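Side-chain contact in 6-phospho-beta-glucosidase BglT (Thermotoga maritima, PDB 1UP7), which hydrolyses cellobiose 6'-phosphate to glucose 6-phosphate and glucose, using NAD(+) and a manganese ion as cofactors: residues D127-R130 and K131-A135. Sequence-based numbering, arbitrary orientation.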
# COMPACT_ATOMS: atom_id res chain seq x y z
N ASP A 127 27.72 -12.61 7.15
CA ASP A 127 27.80 -13.90 6.47
C ASP A 127 28.36 -15.00 7.39
O ASP A 127 27.82 -16.11 7.43
CB ASP A 127 28.57 -13.84 5.15
CG ASP A 127 28.37 -15.10 4.32
OD1 ASP A 127 27.25 -15.32 3.82
OD2 ASP A 127 29.28 -15.95 4.13
N THR A 128 29.40 -14.69 8.15
CA THR A 128 29.95 -15.66 9.09
C THR A 128 28.95 -16.00 10.21
O THR A 128 28.82 -17.19 10.58
CB THR A 128 31.29 -15.13 9.70
OG1 THR A 128 32.23 -14.94 8.66
CG2 THR A 128 31.97 -16.18 10.56
N VAL A 129 28.27 -14.99 10.77
CA VAL A 129 27.30 -15.23 11.83
C VAL A 129 26.18 -16.14 11.31
O VAL A 129 25.87 -17.17 11.91
CB VAL A 129 26.74 -13.90 12.40
CG1 VAL A 129 25.49 -14.14 13.27
CG2 VAL A 129 27.82 -13.12 13.16
N ARG A 130 25.61 -15.77 10.17
CA ARG A 130 24.53 -16.55 9.56
C ARG A 130 24.93 -18.02 9.27
O ARG A 130 24.11 -18.91 9.42
CB ARG A 130 23.99 -15.78 8.34
CG ARG A 130 23.96 -16.47 7.00
CD ARG A 130 23.71 -15.48 5.82
NE ARG A 130 22.30 -15.10 5.77
CZ ARG A 130 21.81 -13.95 5.34
NH1 ARG A 130 22.62 -13.02 4.86
NH2 ARG A 130 20.51 -13.74 5.38
N LYS A 131 26.19 -18.26 8.92
CA LYS A 131 26.63 -19.62 8.57
C LYS A 131 27.02 -20.43 9.80
O LYS A 131 27.23 -21.62 9.69
CB LYS A 131 27.80 -19.59 7.58
CG LYS A 131 27.36 -19.52 6.11
CD LYS A 131 28.24 -18.56 5.29
CE LYS A 131 28.93 -19.27 4.09
NZ LYS A 131 29.63 -18.32 3.14
N THR A 132 27.13 -19.79 10.96
CA THR A 132 27.49 -20.50 12.19
C THR A 132 26.36 -20.47 13.23
O THR A 132 25.47 -21.35 13.22
CB THR A 132 28.83 -19.98 12.78
OG1 THR A 132 28.81 -18.55 12.89
CG2 THR A 132 30.00 -20.23 11.82
N SER A 133 26.37 -19.46 14.10
CA SER A 133 25.48 -19.41 15.26
C SER A 133 24.08 -18.91 14.95
O SER A 133 23.15 -19.11 15.72
CB SER A 133 26.09 -18.50 16.33
OG SER A 133 26.35 -17.18 15.83
N ASN A 134 23.93 -18.20 13.84
CA ASN A 134 22.69 -17.47 13.61
C ASN A 134 22.26 -16.64 14.85
O ASN A 134 21.09 -16.64 15.25
CB ASN A 134 21.59 -18.43 13.15
CG ASN A 134 20.90 -17.94 11.90
OD1 ASN A 134 19.86 -17.26 11.99
ND2 ASN A 134 21.51 -18.20 10.73
N ALA A 135 23.23 -15.98 15.48
CA ALA A 135 22.99 -15.13 16.64
C ALA A 135 22.20 -13.89 16.25
O ALA A 135 22.15 -13.51 15.07
CB ALA A 135 24.31 -14.71 17.22
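Asp127 and Lys131 meet in a local i to i+4 salt bridge where helix 109-131 ends and the chain turns through a short loop into strand 136-139 of the parallel sheet, within the Rossmann-type NAD-binding part of this family 4 glycosidase. The evidence for the bridge is the 2.6 Å from Lys131 NZ to Asp127 OD2, which accepts on its syn side. Asp127 holds CG anti to its own N (chi1 -167°), which directs the carboxylate along the last turn, while the lysine chain, bent at its second and third torsions, runs past it with Lys131 CD 3.0 Å from Asp127 OD2. Swapping Asp127 for alanine would probably leave the Lys131 ammonium without this carboxylate and its bent chain freer to turn.

Lys131 N keeps the regular i to i+4 bond to Asp127 O, but one residue on the pattern shifts: Thr132 N reaches Thr128 O only weakly and bonds instead to Val129 O at 3.1 Å. The chi1 of 51° folds Thr132 OG1 back over its own backbone, and it donates to Thr128 O at 2.7 Å. Val129 O is gripped twice, by Thr132 N and by Asn134 N at 2.9 Å, which approach from opposite faces of the carbonyl plane. On the apolar side, Val129 CG1 lies 4.2 Å from Ala135 CB, and Val71 and Phe67 of helix 67-71 also touch this valine. Arg130 sends NH1 to a hydrogen bond with Leu155 O, but its carbonyl serves the loop: Asn134 ND2, donating to Arg130 O at 3.0 Å, comes in level with that carbonyl, aimed at a lone pair of its oxygen.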